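Local coordinates for galactan 1,3-beta-galactosidase (Phanerochaete chrysosporium, PDB 7BYS), which probably cleaves beta-1,3-linked galactan chains as a family 43 exo-galactanase that also carries a carbohydrate-binding module, at residues A[72-84]-A[96-109]. Sequence-based numbering, arbitrary orientation.
Sequences TMISTSNVVERPK and MWFHSDSSNYGAAM
Val79 pairs with Asp101 and Glu81 with His99 as hydrogen-bonded antiparallel partners; strands 79-84 and 96-101 run at 169° to each other within the hairpin 79-88/93-101. A beta bulge shifts the register by one before Lys84 meets Trp97, and at the bulge lies Arg82, a galactose-binding residue, its NH1 bonded to Asn243 O and its side chain neighboured by Asp137 and Gln242. The tight part is apolar: Val80 CG1 lies 3.6 Å from Phe98 CD2, and Ile74 CG2 closes on Phe98 CZ at 3.8 Å, with Tyr124 of strand 123-128 against the same ring. Phe98 has CG between its backbone N and carbonyl carbon (chi1 53°), which brings the ring against the CG1 methyl of Val80. The loop end is looser: Ser77 and Ser103 are exposed, and a water accepting from Ser103 N and donating to Ser77 O bridges them. On the Glu81 face, Tyr105 OH donates to Glu81 OE2 at only 2.5 Å, the carboxylate turned 42° from the phenol ring. A further water links Glu81 OE1 with His99 ND1, while His99 NE2 donates, nearly in its ring plane, to the anti lone pair of Asp101 OD2 (2.6 Å). Asp101 OD1 takes three backbone N-H groups, from Ser102, Ala107 and Ala108. An alanine in place of Asp101 would probably leave those amides and His99 NE2 without their acceptor, the imidazole freer to turn and the 102-108 loop less firmly held. This chemistry is consistent with Asp101 fixing His99 and the loop that carries Tyr105, whose hydroxyl in turn holds the carboxylate of Glu81, a galactose-binding residue.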
loop_
_atom_site.group_PDB
_atom_site.type_symbol
_atom_site.label_atom_id
_atom_site.label_comp_id
_atom_site.label_asym_id
_atom_site.label_seq_id
_atom_site.Cartn_x
_atom_site.Cartn_y
_atom_site.Cartn_z
ATOM N N THR A 72 29.384 -1.856 4.589
ATOM C CA THR A 72 28.857 -2.789 3.603
ATOM C C THR A 72 27.770 -2.092 2.807
ATOM O O THR A 72 27.388 -0.954 3.094
ATOM C CB THR A 72 28.235 -4.016 4.272
ATOM O OG1 THR A 72 27.004 -3.627 4.905
ATOM C CG2 THR A 72 29.184 -4.622 5.292
ATOM N N MET A 73 27.231 -2.815 1.825
ATOM C CA MET A 73 26.107 -2.303 1.058
ATOM C C MET A 73 24.800 -2.310 1.841
ATOM O O MET A 73 23.794 -1.825 1.315
ATOM C CB MET A 73 25.939 -3.114 -0.227
ATOM C CG MET A 73 27.050 -2.908 -1.233
ATOM S SD MET A 73 26.407 -2.325 -2.809
ATOM C CE MET A 73 25.646 -0.797 -2.287
ATOM N N ILE A 74 24.786 -2.829 3.070
ATOM C CA ILE A 74 23.635 -2.667 3.953
ATOM C C ILE A 74 23.974 -1.761 5.130
ATOM O O ILE A 74 23.469 -1.951 6.241
ATOM C CB ILE A 74 23.011 -4.007 4.397
ATOM C CG1 ILE A 74 23.979 -4.846 5.245
ATOM C CG2 ILE A 74 22.498 -4.790 3.175
ATOM C CD1 ILE A 74 23.254 -5.863 6.110
ATOM N N SER A 75 24.811 -0.752 4.886
ATOM C CA SER A 75 25.039 0.288 5.879
ATOM C C SER A 75 23.843 1.244 5.943
ATOM O O SER A 75 22.940 1.220 5.101
ATOM C CB SER A 75 26.280 1.100 5.510
ATOM O OG SER A 75 25.999 1.981 4.438
ATOM N N THR A 76 23.845 2.112 6.966
ATOM C CA THR A 76 22.781 3.108 7.098
ATOM C C THR A 76 22.872 4.216 6.063
ATOM O O THR A 76 22.028 5.120 6.079
ATOM C CB THR A 76 22.772 3.733 8.495
ATOM O OG1 THR A 76 24.058 4.306 8.775
ATOM C CG2 THR A 76 22.449 2.704 9.533
ATOM N N SER A 77 23.866 4.184 5.183
ATOM C CA SER A 77 23.956 5.116 4.066
ATOM C C SER A 77 23.517 4.491 2.748
ATOM O O SER A 77 23.596 5.145 1.704
ATOM C CB SER A 77 25.385 5.651 3.939
ATOM O OG SER A 77 25.848 6.138 5.182
ATOM N N ASN A 78 23.043 3.246 2.772
ATOM C CA ASN A 78 22.631 2.539 1.570
ATOM C C ASN A 78 21.121 2.323 1.580
ATOM O O ASN A 78 20.432 2.654 2.547
ATOM C CB ASN A 78 23.369 1.208 1.463
ATOM C CG ASN A 78 24.794 1.376 0.999
ATOM O OD1 ASN A 78 25.731 1.288 1.788
ATOM N ND2 ASN A 78 24.967 1.620 -0.288
ATOM N N VAL A 79 20.629 1.740 0.490
ATOM C CA VAL A 79 19.205 1.511 0.266
ATOM C C VAL A 79 18.913 0.019 0.397
ATOM O O VAL A 79 19.594 -0.815 -0.214
ATOM C CB VAL A 79 18.786 2.030 -1.117
ATOM C CG1 VAL A 79 17.384 1.563 -1.459
ATOM C CG2 VAL A 79 18.881 3.556 -1.165
ATOM N N VAL A 80 17.910 -0.316 1.207
ATOM C CA VAL A 80 17.393 -1.679 1.316
ATOM C C VAL A 80 15.886 -1.561 1.173
ATOM O O VAL A 80 15.229 -0.974 2.043
ATOM C CB VAL A 80 17.754 -2.332 2.656
ATOM C CG1 VAL A 80 16.973 -3.635 2.834
ATOM C CG2 VAL A 80 19.252 -2.595 2.744
ATOM N N GLU A 81 15.335 -2.095 0.074
ATOM C CA GLU A 81 13.933 -1.868 -0.242
ATOM C C GLU A 81 13.228 -3.166 -0.595
ATOM O O GLU A 81 13.840 -4.112 -1.101
ATOM C CB GLU A 81 13.757 -0.865 -1.395
ATOM C CG GLU A 81 14.019 0.586 -0.946
ATOM C CD GLU A 81 13.995 1.596 -2.077
ATOM O OE1 GLU A 81 13.820 1.206 -3.245
ATOM O OE2 GLU A 81 14.162 2.800 -1.793
ATOM N N ARG A 82 11.924 -3.176 -0.340
ATOM C CA ARG A 82 11.019 -4.228 -0.781
ATOM C C ARG A 82 11.484 -5.642 -0.400
ATOM O O ARG A 82 11.608 -6.510 -1.253
ATOM C CB ARG A 82 10.737 -4.120 -2.274
ATOM C CG ARG A 82 10.025 -2.810 -2.630
ATOM C CD ARG A 82 9.790 -2.645 -4.131
ATOM N NE ARG A 82 9.163 -1.348 -4.414
ATOM C CZ ARG A 82 7.870 -1.076 -4.253
ATOM N NH1 ARG A 82 7.015 -2.008 -3.855
ATOM N NH2 ARG A 82 7.426 0.144 -4.530
ATOM N N PRO A 83 11.740 -5.889 0.889
ATOM C CA PRO A 83 12.147 -7.235 1.301
ATOM C C PRO A 83 11.050 -8.254 1.012
ATOM O O PRO A 83 9.858 -7.946 1.038
ATOM C CB PRO A 83 12.362 -7.085 2.810
ATOM C CG PRO A 83 11.381 -5.994 3.202
ATOM C CD PRO A 83 11.433 -5.025 2.048
ATOM N N LYS A 84 11.475 -9.483 0.735
ATOM C CA LYS A 84 10.580 -10.603 0.457
ATOM C C LYS A 84 11.245 -11.823 1.080
ATOM O O LYS A 84 12.471 -11.929 1.050
ATOM C CB LYS A 84 10.440 -10.825 -1.072
ATOM C CG LYS A 84 9.952 -9.599 -1.865
ATOM C CD LYS A 84 8.474 -9.312 -1.650
ATOM C CE LYS A 84 8.127 -7.920 -2.176
ATOM N NZ LYS A 84 8.291 -6.840 -1.127
ATOM N N MET A 96 15.667 -14.307 2.502
ATOM C CA MET A 96 15.196 -12.957 2.237
ATOM C C MET A 96 15.919 -12.393 1.024
ATOM O O MET A 96 17.150 -12.465 0.943
ATOM C CB MET A 96 15.452 -12.056 3.447
ATOM C CG MET A 96 14.999 -10.615 3.244
ATOM S SD MET A 96 15.549 -9.550 4.606
ATOM C CE MET A 96 14.656 -10.254 5.999
ATOM N N TRP A 97 15.162 -11.824 0.086
ATOM C CA TRP A 97 15.722 -11.027 -1.000
ATOM C C TRP A 97 15.249 -9.585 -0.856
ATOM O O TRP A 97 14.181 -9.311 -0.289
ATOM C CB TRP A 97 15.285 -11.553 -2.378
ATOM C CG TRP A 97 15.937 -12.843 -2.768
ATOM C CD1 TRP A 97 15.898 -14.016 -2.078
ATOM C CD2 TRP A 97 16.720 -13.087 -3.943
ATOM N NE1 TRP A 97 16.627 -14.978 -2.742
ATOM C CE2 TRP A 97 17.129 -14.435 -3.897
ATOM C CE3 TRP A 97 17.129 -12.294 -5.024
ATOM C CZ2 TRP A 97 17.935 -15.010 -4.892
ATOM C CZ3 TRP A 97 17.924 -12.867 -6.017
ATOM C CH2 TRP A 97 18.312 -14.213 -5.943
ATOM N N PHE A 98 16.060 -8.653 -1.346
ATOM C CA PHE A 98 15.680 -7.249 -1.300
ATOM C C PHE A 98 16.400 -6.492 -2.403
ATOM O O PHE A 98 17.406 -6.950 -2.945
ATOM C CB PHE A 98 15.944 -6.625 0.080
ATOM C CG PHE A 98 17.359 -6.802 0.588
ATOM C CD1 PHE A 98 17.702 -7.908 1.356
ATOM C CD2 PHE A 98 18.326 -5.848 0.322
ATOM C CE1 PHE A 98 18.994 -8.058 1.856
ATOM C CE2 PHE A 98 19.626 -5.996 0.819
ATOM C CZ PHE A 98 19.956 -7.103 1.576
ATOM N N HIS A 99 15.871 -5.314 -2.727
ATOM C CA HIS A 99 16.551 -4.390 -3.622
ATOM C C HIS A 99 17.662 -3.720 -2.821
ATOM O O HIS A 99 17.396 -3.093 -1.786
ATOM C CB HIS A 99 15.541 -3.365 -4.138
ATOM C CG HIS A 99 16.138 -2.234 -4.926
ATOM N ND1 HIS A 99 15.401 -1.117 -5.252
ATOM C CD2 HIS A 99 17.365 -2.049 -5.474
ATOM C CE1 HIS A 99 16.152 -0.282 -5.949
ATOM N NE2 HIS A 99 17.350 -0.819 -6.095
ATOM N N SER A 100 18.900 -3.897 -3.277
ATOM C CA SER A 100 20.079 -3.354 -2.619
ATOM C C SER A 100 20.646 -2.258 -3.515
ATOM O O SER A 100 20.884 -2.487 -4.706
ATOM C CB SER A 100 21.085 -4.487 -2.412
ATOM O OG SER A 100 22.327 -4.005 -1.920
ATOM N N ASP A 101 20.824 -1.057 -2.968
ATOM C CA ASP A 101 21.262 0.028 -3.836
ATOM C C ASP A 101 22.055 1.067 -3.057
ATOM O O ASP A 101 22.140 1.035 -1.822
ATOM C CB ASP A 101 20.078 0.677 -4.574
ATOM C CG ASP A 101 20.355 0.877 -6.059
ATOM O OD1 ASP A 101 21.458 1.378 -6.390
ATOM O OD2 ASP A 101 19.493 0.518 -6.895
ATOM N N SER A 102 22.669 1.970 -3.821
ATOM C CA SER A 102 23.216 3.222 -3.323
ATOM C C SER A 102 22.111 4.274 -3.273
ATOM O O SER A 102 21.033 4.105 -3.845
ATOM C CB SER A 102 24.362 3.686 -4.228
ATOM O OG SER A 102 23.918 3.874 -5.558
ATOM N N SER A 103 22.387 5.386 -2.580
ATOM C CA SER A 103 21.361 6.405 -2.397
ATOM C C SER A 103 20.941 7.052 -3.714
ATOM O O SER A 103 19.838 7.599 -3.794
ATOM C CB SER A 103 21.836 7.476 -1.413
ATOM O OG SER A 103 23.035 8.077 -1.873
ATOM N N ASN A 104 21.785 7.010 -4.746
ATOM C CA ASN A 104 21.419 7.539 -6.054
ATOM C C ASN A 104 20.811 6.487 -6.979
ATOM O O ASN A 104 20.578 6.774 -8.158
ATOM C CB ASN A 104 22.609 8.259 -6.719
ATOM C CG ASN A 104 23.745 7.325 -7.102
ATOM O OD1 ASN A 104 23.640 6.102 -7.004
ATOM N ND2 ASN A 104 24.853 7.910 -7.549
ATOM N N TYR A 105 20.562 5.275 -6.470
ATOM C CA TYR A 105 19.968 4.175 -7.234
ATOM C C TYR A 105 20.804 3.771 -8.448
ATOM O O TYR A 105 20.282 3.206 -9.417
ATOM C CB TYR A 105 18.510 4.462 -7.607
ATOM C CG TYR A 105 17.625 4.532 -6.394
ATOM C CD1 TYR A 105 17.067 3.377 -5.858
ATOM C CD2 TYR A 105 17.368 5.739 -5.762
ATOM C CE1 TYR A 105 16.259 3.424 -4.744
ATOM C CE2 TYR A 105 16.565 5.796 -4.641
ATOM C CZ TYR A 105 16.011 4.634 -4.135
ATOM O OH TYR A 105 15.213 4.692 -3.016
ATOM N N GLY A 106 22.111 4.030 -8.414
ATOM C CA GLY A 106 22.977 3.680 -9.517
ATOM C C GLY A 106 23.560 2.289 -9.481
ATOM O O GLY A 106 24.116 1.847 -10.488
ATOM N N ALA A 107 23.456 1.585 -8.351
ATOM C CA ALA A 107 24.054 0.261 -8.197
ATOM C C ALA A 107 23.156 -0.864 -8.708
ATOM O O ALA A 107 23.665 -1.840 -9.271
ATOM C CB ALA A 107 24.421 0.014 -6.731
ATOM N N ALA A 108 21.839 -0.749 -8.510
ATOM C CA ALA A 108 20.840 -1.652 -9.094
ATOM C C ALA A 108 21.163 -3.132 -8.864
ATOM O O ALA A 108 21.346 -3.904 -9.802
ATOM C CB ALA A 108 20.635 -1.352 -10.579
ATOM N N MET A 109 21.195 -3.518 -7.589
ATOM C CA MET A 109 21.498 -4.889 -7.206
ATOM C C MET A 109 20.362 -5.503 -6.396
ATOM O O MET A 109 19.416 -4.826 -5.983
ATOM C CB MET A 109 22.800 -4.943 -6.401
ATOM C CG MET A 109 24.010 -4.533 -7.212
ATOM S SD MET A 109 25.464 -4.293 -6.180
ATOM C CE MET A 109 26.721 -3.981 -7.420
HETATM O O HOH W 1 21.525 -2.791 0.302
HETATM O O HOH W 2 24.715 5.245 -0.934
HETATM O O HOH W 3 12.752 -0.948 -4.693
#